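3-alpha-hydroxysteroid dehydrogenase (Pseudomonas sp., PDB 2DKN) catalyses the reversible NAD-dependent oxidation of the 3-alpha-hydroxyl group of steroids, as a Rossmann-fold member of the short-chain dehydrogenase family. Local coordinates at residues A[97-100]-A[101-105]; A[113-116]-A[117-120]; A[188-191]-A[192-196]; A[216-219]-A[220-224]. One frame throughout, in Å; residues are numbered along the deposited sequence.

Contact 1 of 4, residues A[97-100]-A[101-105]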
loop_
_atom_site.group_PDB
_atom_site.type_symbol
_atom_site.label_atom_id
_atom_site.label_comp_id
_atom_site.label_asym_id
_atom_site.label_seq_id
_atom_site.Cartn_x
_atom_site.Cartn_y
_atom_site.Cartn_z
ATOM N N LEU A 97 13.039 -19.784 -6.100
ATOM C CA LEU A 97 13.762 -18.686 -6.748
ATOM C C LEU A 97 14.431 -17.716 -5.763
ATOM O O LEU A 97 15.071 -16.758 -6.194
ATOM C CB LEU A 97 12.826 -17.937 -7.707
ATOM C CG LEU A 97 12.267 -18.781 -8.858
ATOM C CD1 LEU A 97 11.193 -18.041 -9.603
ATOM C CD2 LEU A 97 13.390 -19.174 -9.848
ATOM N N ALA A 98 14.319 -17.993 -4.457
ATOM C CA ALA A 98 14.938 -17.151 -3.420
ATOM C C ALA A 98 16.444 -16.962 -3.643
ATOM O O ALA A 98 16.977 -15.843 -3.547
ATOM C CB ALA A 98 14.699 -17.748 -2.020
ATOM N N GLU A 99 17.123 -18.054 -3.980
ATOM C CA GLU A 99 18.570 -17.987 -4.178
ATOM C C GLU A 99 18.927 -17.160 -5.415
ATOM O O GLU A 99 19.809 -16.297 -5.357
ATOM C CB GLU A 99 19.153 -19.393 -4.266
ATOM C CG GLU A 99 20.653 -19.413 -4.514
ATOM C CD GLU A 99 21.182 -20.826 -4.576
ATOM O OE1 GLU A 99 20.675 -21.635 -5.378
ATOM O OE2 GLU A 99 22.102 -21.133 -3.799
ATOM N N ALA A 100 18.227 -17.392 -6.516
ATOM C CA ALA A 100 18.414 -16.577 -7.718
ATOM C C ALA A 100 18.172 -15.090 -7.457
ATOM O O ALA A 100 18.917 -14.246 -7.934
ATOM C CB ALA A 100 17.530 -17.073 -8.857
ATOM N N LEU A 101 17.111 -14.768 -6.720
ATOM C CA LEU A 101 16.835 -13.381 -6.355
ATOM C C LEU A 101 17.961 -12.797 -5.517
ATOM O O LEU A 101 18.336 -11.646 -5.699
ATOM C CB LEU A 101 15.509 -13.275 -5.594
ATOM C CG LEU A 101 14.277 -13.396 -6.520
ATOM C CD1 LEU A 101 13.022 -13.744 -5.686
ATOM C CD2 LEU A 101 14.053 -12.150 -7.360
ATOM N N SER A 102 18.479 -13.584 -4.581
ATOM C CA SER A 102 19.545 -13.112 -3.699
ATOM C C SER A 102 20.790 -12.708 -4.497
ATOM O O SER A 102 21.610 -11.900 -4.022
ATOM C CB SER A 102 19.890 -14.179 -2.650
ATOM O OG SER A 102 20.688 -15.236 -3.173
ATOM N N ARG A 103 20.919 -13.262 -5.701
ATOM C CA ARG A 103 22.081 -13.026 -6.559
ATOM C C ARG A 103 21.873 -11.849 -7.510
ATOM O O ARG A 103 22.810 -11.415 -8.175
ATOM C CB ARG A 103 22.409 -14.292 -7.368
ATOM C CG ARG A 103 22.879 -15.461 -6.518
ATOM C CD ARG A 103 22.919 -16.777 -7.301
ATOM N NE ARG A 103 23.642 -17.784 -6.542
ATOM C CZ ARG A 103 23.697 -19.081 -6.846
ATOM N NH1 ARG A 103 23.048 -19.544 -7.895
ATOM N NH2 ARG A 103 24.402 -19.910 -6.090
ATOM N N GLY A 104 20.644 -11.330 -7.586
ATOM C CA GLY A 104 20.346 -10.222 -8.489
ATOM C C GLY A 104 20.786 -8.871 -7.962
ATOM O O GLY A 104 21.389 -8.773 -6.879
ATOM N N GLN A 105 20.470 -7.826 -8.717
ATOM C CA GLN A 105 20.859 -6.457 -8.360
ATOM C C GLN A 105 19.657 -5.649 -7.859
ATOM O O GLN A 105 18.677 -5.465 -8.592
ATOM C CB GLN A 105 21.497 -5.746 -9.550
ATOM C CG GLN A 105 22.802 -6.391 -10.039
ATOM C CD GLN A 105 23.855 -6.518 -8.953
ATOM O OE1 GLN A 105 24.466 -7.581 -8.786
ATOM N NE2 GLN A 105 24.081 -5.449 -8.215
#

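Contact 2 of 4, residues A[113-116]-A[117-120]. With NAI (1,4-dihydronicotinamide adenine dinucleotide), chain C.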
loop_
_atom_site.group_PDB
_atom_site.type_symbol
_atom_site.label_atom_id
_atom_site.label_comp_id
_atom_site.label_asym_id
_atom_site.label_seq_id
_atom_site.Cartn_x
_atom_site.Cartn_y
_atom_site.Cartn_z
ATOM N N GLY A 113 -1.844 -10.103 -3.877
ATOM C CA GLY A 113 -2.849 -10.590 -2.934
ATOM C C GLY A 113 -4.254 -10.210 -3.377
ATOM O O GLY A 113 -4.641 -10.415 -4.541
ATOM N N SER A 114 -5.028 -9.681 -2.433
ATOM C CA SER A 114 -6.423 -9.303 -2.669
ATOM C C SER A 114 -7.015 -8.665 -1.434
ATOM O O SER A 114 -6.679 -9.042 -0.303
ATOM C CB SER A 114 -7.264 -10.542 -3.017
ATOM O OG SER A 114 -8.621 -10.161 -3.232
ATOM N N ILE A 115 -7.919 -7.706 -1.647
ATOM C CA ILE A 115 -8.698 -7.138 -0.575
ATOM C C ILE A 115 -9.533 -8.253 0.082
ATOM O O ILE A 115 -9.932 -8.124 1.232
ATOM C CB ILE A 115 -9.594 -5.975 -1.126
ATOM C CG1 ILE A 115 -10.280 -5.193 -0.023
ATOM C CG2 ILE A 115 -10.588 -6.478 -2.107
ATOM C CD1 ILE A 115 -10.883 -3.892 -0.550
ATOM N N ALA A 116 -9.746 -9.364 -0.636
ATOM C CA ALA A 116 -10.473 -10.508 -0.066
ATOM C C ALA A 116 -9.764 -11.035 1.169
ATOM O O ALA A 116 -10.388 -11.634 2.031
ATOM C CB ALA A 116 -10.656 -11.628 -1.101
ATOM N N ALA A 117 -8.454 -10.786 1.271
ATOM C CA ALA A 117 -7.704 -11.179 2.460
ATOM C C ALA A 117 -8.281 -10.601 3.759
ATOM O O ALA A 117 -8.018 -11.127 4.839
ATOM C CB ALA A 117 -6.262 -10.781 2.324
ATOM N N THR A 118 -9.019 -9.500 3.648
ATOM C CA THR A 118 -9.494 -8.772 4.819
ATOM C C THR A 118 -10.921 -9.171 5.195
ATOM O O THR A 118 -11.505 -8.599 6.128
ATOM C CB THR A 118 -9.484 -7.255 4.559
ATOM O OG1 THR A 118 -10.425 -6.940 3.527
ATOM C CG2 THR A 118 -8.100 -6.804 4.098
ATOM N N GLN A 119 -11.481 -10.126 4.458
ATOM C CA GLN A 119 -12.829 -10.618 4.732
ATOM C C GLN A 119 -12.951 -11.033 6.191
ATOM O O GLN A 119 -12.081 -11.716 6.715
ATOM C CB GLN A 119 -13.142 -11.796 3.812
ATOM C CG GLN A 119 -14.448 -12.517 4.117
ATOM C CD GLN A 119 -14.793 -13.561 3.058
ATOM O OE1 GLN A 119 -14.835 -13.264 1.861
ATOM N NE2 GLN A 119 -15.031 -14.785 3.499
ATOM N N PRO A 120 -14.040 -10.618 6.876
ATOM C CA PRO A 120 -14.148 -11.026 8.281
ATOM C C PRO A 120 -14.123 -12.540 8.457
ATOM O O PRO A 120 -14.760 -13.264 7.687
ATOM C CB PRO A 120 -15.505 -10.450 8.720
ATOM C CG PRO A 120 -15.729 -9.286 7.792
ATOM C CD PRO A 120 -15.155 -9.754 6.454
HETATM P PA NAI C . -6.584 -13.194 -15.000
HETATM O O1A NAI C . -7.386 -14.431 -14.999
HETATM O O2A NAI C . -6.791 -12.242 -16.116
HETATM O O5B NAI C . -5.026 -13.564 -14.959
HETATM C C5B NAI C . -4.545 -14.568 -14.113
HETATM C C4B NAI C . -3.520 -15.371 -14.903
HETATM O O4B NAI C . -3.067 -16.368 -14.006
HETATM C C3B NAI C . -4.117 -16.066 -16.124
HETATM O O3B NAI C . -3.307 -15.885 -17.269
HETATM C C2B NAI C . -4.068 -17.523 -15.699
HETATM O O2B NAI C . -3.930 -18.437 -16.765
HETATM C C1B NAI C . -2.892 -17.553 -14.718
HETATM N N9A NAI C . -3.068 -18.772 -13.917
HETATM C C8A NAI C . -4.174 -19.147 -13.181
HETATM N N7A NAI C . -3.932 -20.386 -12.683
HETATM C C5A NAI C . -2.707 -20.808 -13.112
HETATM C C6A NAI C . -1.967 -21.983 -12.929
HETATM N N6A NAI C . -2.479 -23.082 -12.334
HETATM N N1A NAI C . -0.722 -22.080 -13.518
HETATM C C2A NAI C . -0.209 -21.054 -14.281
HETATM N N3A NAI C . -0.932 -19.898 -14.468
HETATM C C4A NAI C . -2.168 -19.790 -13.897
HETATM O O3 NAI C . -6.870 -12.534 -13.567
HETATM P PN NAI C . -6.220 -11.206 -12.927
HETATM O O1N NAI C . -5.161 -10.630 -13.772
HETATM O O2N NAI C . -7.354 -10.341 -12.551
HETATM O O5D NAI C . -5.588 -11.838 -11.596
HETATM C C5D NAI C . -4.212 -11.677 -11.284
HETATM C C4D NAI C . -4.097 -11.784 -9.769
HETATM O O4D NAI C . -4.809 -10.692 -9.199
HETATM C C3D NAI C . -4.728 -13.052 -9.199
HETATM O O3D NAI C . -3.887 -13.516 -8.149
HETATM C C2D NAI C . -6.020 -12.541 -8.565
HETATM O O2D NAI C . -6.388 -13.319 -7.460
HETATM C C1D NAI C . -5.610 -11.143 -8.127
HETATM N N1N NAI C . -6.766 -10.232 -7.907
HETATM C C2N NAI C . -7.605 -9.935 -8.945
HETATM C C3N NAI C . -8.676 -9.080 -8.737
HETATM C C7N NAI C . -9.569 -8.701 -9.892
HETATM O O7N NAI C . -10.696 -7.966 -9.561
HETATM N N7N NAI C . -9.276 -9.047 -11.160
HETATM C C4N NAI C . -8.897 -8.513 -7.467
HETATM C C5N NAI C . -7.996 -8.802 -6.419
HETATM C C6N NAI C . -6.941 -9.669 -6.664
#

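Contact 3 of 4, residues A[188-191]-A[192-196]. With NAI (1,4-dihydronicotinamide adenine dinucleotide), chain C.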
loop_
_atom_site.group_PDB
_atom_site.type_symbol
_atom_site.label_atom_id
_atom_site.label_comp_id
_atom_site.label_asym_id
_atom_site.label_seq_id
_atom_site.Cartn_x
_atom_site.Cartn_y
_atom_site.Cartn_z
ATOM N N THR A 188 -10.232 -7.188 -15.272
ATOM C CA THR A 188 -10.016 -8.366 -16.101
ATOM C C THR A 188 -11.000 -9.517 -16.329
ATOM O O THR A 188 -12.117 -9.490 -15.834
ATOM C CB THR A 188 -8.820 -9.058 -15.385
ATOM O OG1 THR A 188 -9.311 -9.759 -14.232
ATOM C CG2 THR A 188 -7.810 -7.994 -14.870
ATOM N N PRO A 189 -10.574 -10.532 -17.112
ATOM C CA PRO A 189 -11.443 -11.698 -17.301
ATOM C C PRO A 189 -11.848 -12.375 -15.995
ATOM O O PRO A 189 -12.946 -12.931 -15.908
ATOM C CB PRO A 189 -10.599 -12.623 -18.191
ATOM C CG PRO A 189 -9.785 -11.668 -18.992
ATOM C CD PRO A 189 -9.357 -10.642 -17.947
ATOM N N LEU A 190 -10.996 -12.299 -14.975
ATOM C CA LEU A 190 -11.329 -12.873 -13.680
ATOM C C LEU A 190 -12.529 -12.138 -13.063
ATOM O O LEU A 190 -13.481 -12.765 -12.585
ATOM C CB LEU A 190 -10.121 -12.814 -12.735
ATOM C CG LEU A 190 -10.220 -13.488 -11.352
ATOM C CD1 LEU A 190 -8.810 -13.871 -10.837
ATOM C CD2 LEU A 190 -10.954 -12.616 -10.295
ATOM N N LEU A 191 -12.476 -10.807 -13.028
ATOM C CA LEU A 191 -13.623 -10.054 -12.510
ATOM C C LEU A 191 -14.877 -10.286 -13.351
ATOM O O LEU A 191 -15.992 -10.402 -12.805
ATOM C CB LEU A 191 -13.335 -8.564 -12.447
ATOM C CG LEU A 191 -14.474 -7.668 -11.941
ATOM C CD1 LEU A 191 -14.772 -7.958 -10.486
ATOM C CD2 LEU A 191 -14.157 -6.190 -12.137
ATOM N N GLN A 192 -14.730 -10.299 -14.672
ATOM C CA GLN A 192 -15.931 -10.487 -15.505
ATOM C C GLN A 192 -16.615 -11.835 -15.208
ATOM O O GLN A 192 -17.843 -11.934 -15.202
ATOM C CB GLN A 192 -15.632 -10.357 -17.009
ATOM C CG GLN A 192 -14.757 -9.150 -17.441
ATOM C CD GLN A 192 -15.045 -7.835 -16.714
ATOM O OE1 GLN A 192 -14.107 -7.099 -16.342
ATOM N NE2 GLN A 192 -16.328 -7.517 -16.524
ATOM N N ALA A 193 -15.810 -12.860 -14.962
ATOM C CA ALA A 193 -16.317 -14.186 -14.638
ATOM C C ALA A 193 -17.094 -14.162 -13.307
ATOM O O ALA A 193 -18.175 -14.752 -13.191
ATOM C CB ALA A 193 -15.161 -15.190 -14.603
ATOM N N SER A 194 -16.559 -13.454 -12.311
ATOM C CA SER A 194 -17.248 -13.317 -11.038
ATOM C C SER A 194 -18.555 -12.557 -11.188
ATOM O O SER A 194 -19.573 -12.963 -10.617
ATOM C CB SER A 194 -16.350 -12.609 -10.018
ATOM O OG SER A 194 -15.194 -13.400 -9.791
ATOM N N LYS A 195 -18.529 -11.472 -11.975
ATOM C CA LYS A 195 -19.703 -10.613 -12.159
ATOM C C LYS A 195 -20.880 -11.372 -12.766
ATOM O O LYS A 195 -22.040 -11.060 -12.486
ATOM C CB LYS A 195 -19.372 -9.411 -13.046
ATOM C CG LYS A 195 -18.653 -8.291 -12.303
ATOM C CD LYS A 195 -17.815 -7.411 -13.244
ATOM C CE LYS A 195 -18.620 -6.327 -13.916
ATOM N NZ LYS A 195 -17.721 -5.481 -14.768
ATOM N N ALA A 196 -20.562 -12.355 -13.605
ATOM C CA ALA A 196 -21.570 -13.118 -14.340
ATOM C C ALA A 196 -21.954 -14.437 -13.656
ATOM O O ALA A 196 -22.862 -15.141 -14.113
ATOM C CB ALA A 196 -21.081 -13.384 -15.756
HETATM P PA NAI C . -6.584 -13.194 -15.000
HETATM O O1A NAI C . -7.386 -14.431 -14.999
HETATM O O2A NAI C . -6.791 -12.242 -16.116
HETATM O O5B NAI C . -5.026 -13.564 -14.959
HETATM C C5B NAI C . -4.545 -14.568 -14.113
HETATM C C4B NAI C . -3.520 -15.371 -14.903
HETATM O O4B NAI C . -3.067 -16.368 -14.006
HETATM C C3B NAI C . -4.117 -16.066 -16.124
HETATM O O3B NAI C . -3.307 -15.885 -17.269
HETATM C C2B NAI C . -4.068 -17.523 -15.699
HETATM O O2B NAI C . -3.930 -18.437 -16.765
HETATM C C1B NAI C . -2.892 -17.553 -14.718
HETATM N N9A NAI C . -3.068 -18.772 -13.917
HETATM C C8A NAI C . -4.174 -19.147 -13.181
HETATM N N7A NAI C . -3.932 -20.386 -12.683
HETATM C C5A NAI C . -2.707 -20.808 -13.112
HETATM C C6A NAI C . -1.967 -21.983 -12.929
HETATM N N6A NAI C . -2.479 -23.082 -12.334
HETATM N N1A NAI C . -0.722 -22.080 -13.518
HETATM C C2A NAI C . -0.209 -21.054 -14.281
HETATM N N3A NAI C . -0.932 -19.898 -14.468
HETATM C C4A NAI C . -2.168 -19.790 -13.897
HETATM O O3 NAI C . -6.870 -12.534 -13.567
HETATM P PN NAI C . -6.220 -11.206 -12.927
HETATM O O1N NAI C . -5.161 -10.630 -13.772
HETATM O O2N NAI C . -7.354 -10.341 -12.551
HETATM O O5D NAI C . -5.588 -11.838 -11.596
HETATM C C5D NAI C . -4.212 -11.677 -11.284
HETATM C C4D NAI C . -4.097 -11.784 -9.769
HETATM O O4D NAI C . -4.809 -10.692 -9.199
HETATM C C3D NAI C . -4.728 -13.052 -9.199
HETATM O O3D NAI C . -3.887 -13.516 -8.149
HETATM C C2D NAI C . -6.020 -12.541 -8.565
HETATM O O2D NAI C . -6.388 -13.319 -7.460
HETATM C C1D NAI C . -5.610 -11.143 -8.127
HETATM N N1N NAI C . -6.766 -10.232 -7.907
HETATM C C2N NAI C . -7.605 -9.935 -8.945
HETATM C C3N NAI C . -8.676 -9.080 -8.737
HETATM C C7N NAI C . -9.569 -8.701 -9.892
HETATM O O7N NAI C . -10.696 -7.966 -9.561
HETATM N N7N NAI C . -9.276 -9.047 -11.160
HETATM C C4N NAI C . -8.897 -8.513 -7.467
HETATM C C5N NAI C . -7.996 -8.802 -6.419
HETATM C C6N NAI C . -6.941 -9.669 -6.664
#

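Contact 4 of 4, residues A[216-219]-A[220-224]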
loop_
_atom_site.group_PDB
_atom_site.type_symbol
_atom_site.label_atom_id
_atom_site.label_comp_id
_atom_site.label_asym_id
_atom_site.label_seq_id
_atom_site.Cartn_x
_atom_site.Cartn_y
_atom_site.Cartn_z
ATOM N N GLU A 216 -7.998 -0.374 -13.866
ATOM C CA GLU A 216 -7.545 -0.984 -15.103
ATOM C C GLU A 216 -6.329 -1.822 -14.690
ATOM O O GLU A 216 -5.629 -1.469 -13.733
ATOM C CB GLU A 216 -7.199 0.062 -16.174
ATOM C CG GLU A 216 -8.445 0.772 -16.712
ATOM C CD GLU A 216 -9.452 -0.211 -17.323
ATOM O OE1 GLU A 216 -10.644 -0.177 -16.946
ATOM O OE2 GLU A 216 -9.049 -1.061 -18.153
ATOM N N PRO A 217 -6.092 -2.965 -15.367
ATOM C CA PRO A 217 -4.951 -3.785 -14.953
ATOM C C PRO A 217 -3.641 -3.000 -14.909
ATOM O O PRO A 217 -2.800 -3.274 -14.070
ATOM C CB PRO A 217 -4.872 -4.879 -16.027
ATOM C CG PRO A 217 -6.167 -4.843 -16.754
ATOM C CD PRO A 217 -6.886 -3.579 -16.449
ATOM N N ARG A 218 -3.451 -2.059 -15.831
ATOM C CA ARG A 218 -2.221 -1.278 -15.860
ATOM C C ARG A 218 -2.021 -0.478 -14.557
ATOM O O ARG A 218 -0.880 -0.215 -14.177
ATOM C CB ARG A 218 -2.230 -0.342 -17.068
ATOM C CG ARG A 218 -1.171 0.740 -17.068
ATOM C CD ARG A 218 0.169 0.262 -17.535
ATOM N NE ARG A 218 1.019 1.408 -17.860
ATOM C CZ ARG A 218 1.598 1.608 -19.040
ATOM N NH1 ARG A 218 2.353 2.688 -19.221
ATOM N NH2 ARG A 218 1.446 0.720 -20.023
ATOM N N GLU A 219 -3.108 -0.070 -13.902
ATOM C CA GLU A 219 -2.995 0.718 -12.657
ATOM C C GLU A 219 -2.410 -0.151 -11.536
ATOM O O GLU A 219 -1.589 0.308 -10.719
ATOM C CB GLU A 219 -4.353 1.293 -12.240
ATOM C CG GLU A 219 -4.907 2.256 -13.268
ATOM C CD GLU A 219 -6.221 2.832 -12.859
ATOM O OE1 GLU A 219 -6.211 3.972 -12.367
ATOM O OE2 GLU A 219 -7.259 2.166 -13.031
ATOM N N VAL A 220 -2.808 -1.415 -11.508
ATOM C CA VAL A 220 -2.197 -2.360 -10.571
ATOM C C VAL A 220 -0.753 -2.643 -10.965
ATOM O O VAL A 220 0.125 -2.675 -10.108
ATOM C CB VAL A 220 -3.006 -3.659 -10.443
ATOM C CG1 VAL A 220 -2.267 -4.658 -9.517
ATOM C CG2 VAL A 220 -4.402 -3.339 -9.886
ATOM N N ALA A 221 -0.500 -2.812 -12.264
ATOM C CA ALA A 221 0.852 -3.036 -12.741
ATOM C C ALA A 221 1.809 -1.910 -12.324
ATOM O O ALA A 221 2.968 -2.169 -11.961
ATOM C CB ALA A 221 0.839 -3.188 -14.257
ATOM N N GLU A 222 1.325 -0.665 -12.348
ATOM C CA GLU A 222 2.184 0.479 -11.992
ATOM C C GLU A 222 2.580 0.396 -10.536
ATOM O O GLU A 222 3.705 0.677 -10.196
ATOM C CB GLU A 222 1.479 1.814 -12.240
ATOM C CG GLU A 222 1.327 2.176 -13.713
ATOM C CD GLU A 222 2.559 2.799 -14.315
ATOM O OE1 GLU A 222 2.444 3.326 -15.447
ATOM O OE2 GLU A 222 3.643 2.752 -13.693
ATOM N N ALA A 223 1.641 0.026 -9.671
ATOM C CA ALA A 223 1.976 -0.171 -8.248
ATOM C C ALA A 223 3.000 -1.300 -8.048
ATOM O O ALA A 223 3.947 -1.184 -7.244
ATOM C CB ALA A 223 0.728 -0.433 -7.461
ATOM N N ILE A 224 2.830 -2.397 -8.771
ATOM C CA ILE A 224 3.798 -3.489 -8.686
ATOM C C ILE A 224 5.188 -3.051 -9.164
ATOM O O ILE A 224 6.206 -3.341 -8.513
ATOM C CB ILE A 224 3.329 -4.713 -9.496
ATOM C CG1 ILE A 224 2.012 -5.255 -8.925
ATOM C CG2 ILE A 224 4.421 -5.806 -9.525
ATOM C CD1 ILE A 224 1.340 -6.299 -9.855
#

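Contact 1 of 4, residues A[97-100]-A[101-105]
Glu99 and Arg103, one helical turn apart, run side by side in the same direction, and the carboxylate lies over one face of the guanidinium group. The two planes are nearly parallel, 12° apart, with Glu99 CD 3.6 Å above the Arg103 guanidinium plane and shifted toward its rim. Glu99 OE2 comes to 3.5 Å from Arg103 NH2, but from well out of the plane, so the salt bridge rests on charge alone and no N-H points at the oxygen. Both chains are extended: Glu99 CG stands anti to its backbone N (chi1 178°), while Arg103 carries CG anti to its carbonyl carbon, and this brings the guanidinium face against the carboxylate. The alkyl part of Arg103 passes over the backbone on the way, CG 3.4 Å from Glu99 O.

That same Glu99 O is gripped at 2.6 Å by Ser102 OG, whose chi1 of 77° folds the hydroxyl back onto the helix. Arg103 N adds a weak bond to Glu99 O and a sounder one to Ala100 O, the carbonyl three residues back. With an alanine at Ser102 the short hydroxyl bond is gone, which is likely to leave Glu99 O less firmly held.

On the inner side Leu101 N bonds Leu97 O at 2.9 Å. This end of helix 79-102 packs on helix 45-59 through Leu97, on Trp171 of helix 168-173 through Leu101, and on Leu66 of strand 65-68 through both; the helix itself connects strands 65-68 and 108-112 in a beta-alpha-beta unit.

Contact 2 of 4, residues A[113-116]-A[117-120]
Thr118 holds Ile115 O twice, through its hydroxyl and its backbone N. The side-chain bond is the shorter, Thr118 OG1 to Ile115 O 2.6 Å, and lies in the carbonyl plane; Thr118 N, at 2.9 Å from Ile115 O, arrives from above that plane. A chi1 of 65° puts OG1 between the backbone N and the carbonyl carbon, folded back onto the preceding turn. A valine here would probably lose the in-plane bond and leave Ile115 O with the tilted backbone donor.

The other backbone bonds are also three residues apart, Ala117 N to Ser114 O and Gln119 N to Ala116 O (3.1 Å), marking a short 3-10 turn. Ser114 OG opens it by accepting from Ala116 N at 2.9 Å, an ST turn. This turn follows strand 108-112 of the Rossmann fold, where short-chain dehydrogenases carry the serine of their active site; Ser114 packs against Tyr153 and Lys157, consistent with that role.

Ile115 and Thr118 both pack on Asp247 of helix 246-250, and Ala117 meets Phe255 of the second subunit. Gly113 O stands 3.2 Å from NAI C6N and Ser114 OG 3.5 Å from NAI C5N, beside the nicotinamide ring.

Contact 3 of 4, residues A[188-191]-A[192-196]
Thr188 OG1 donates a 2.6 Å hydrogen bond to NAI O2N, an oxygen of the nicotinamide-side phosphate, and accepts a weak one from Leu190 N at 3.1 Å. The hydroxyl therefore caps the helix and holds the coenzyme at once; chi1 of 79° turns it toward both. Its methyl, CG2, also lies against the phosphate. The backbone carbonyl of Thr188 receives Gln192 N at 3.0 Å, nearly in line with the C=O bond, and the first full turn closes there.

Leu190 spreads its branches over the coenzyme: CB sits 3.4 Å from NAI O3, the oxygen bridging the two phosphates, CD1 turns to the same oxygen and the ribose, and CD2 approaches the carboxamide. In this short-chain dehydrogenase fold the segment follows strand 177-183 and lies against the phosphates and carboxamide. Coenzyme binding induces a loop-helix transition in this enzyme; a helix whose N-cap hydroxyl bonds the phosphate would be consistent with such coupling here.

Farther along, Lys195 crosses Leu191 at a slant, its CD 3.6 Å from Leu191 CG, while Lys195 N bonds Leu191 O at 2.9 Å. CD rests on the leucine side chain, and the bend at chi3 (84°) then redirects the amino end, where NZ forms a long, weak ion pair with Glu187. Leu191, Ser194 and Lys195 all pack on Thr204 of helix 201-205.

Contact 4 of 4, residues A[216-219]-A[220-224]
Arg218 NE meets Glu222 OE1 at 3.4 Å, a weak hydrogen bond within a salt bridge one turn along the helix. The oxygen sits at the edge of the guanidinium, near its plane, and the N-H points fairly straight at it (157°), although the carboxylate plane itself is turned 62° from the guanidinium. Both chains bend at their second torsion, and the bends bring NE and OE1 together, the two chains crossing at a slant. On the backbone side of the pair, Glu222 CG lies 3.3 Å from Arg218 O, and Glu222 N bonds that same carbonyl at 2.9 Å.

Next come the backbone bonds that set this spacing: Ala221 N to Pro217 O at 3.0 Å, in the carbonyl plane, and a longer, weak one from Ala223 N to Glu219 O. Glu219 OE2 turns back to take Glu216 N at 2.8 Å with its anti lone pair, tying the N-cap residue to the first turn. The carboxylate is held further by Arg213, in a salt bridge to OE2, and by Ser233 of the second subunit, which bonds OE1.

Outside this shell, Val220 is buried against Val181, Val242 and Ile13 of helix 12-23. Pro217 packs on Ala16 of that helix. With Glu219, Glu222 and Ala223 also meeting the second subunit, helix 217-228 packs on the face of the parallel Rossmann-fold sheet at strands 177-183 and 239-242, the latter an outermost strand.

Overall arrangement
Contacts 2 and 3 both touch the coenzyme, one beside the nicotinamide ring and one at the phosphates, with centres about 17 Å apart. Contact 4 adjoins contact 3 through Thr188 CG2 and Pro217 CG, 4.0 Å apart, and contact 1 lies about 35 Å from contact 3, centre to centre. All four are partly buried. In contacts 1 and 4 the leucines and Val220 are buried while the arginines are exposed, their acid partners stacked in the first and edge-on in the second; contact 2 has no exposed residue among those that touch. In contact 3 a threonine hydroxyl bonds the phosphate, whereas in contact 2 the hydroxyls bond the backbone of a 3-10 turn. Contacts 2 and 4 also reach the second subunit.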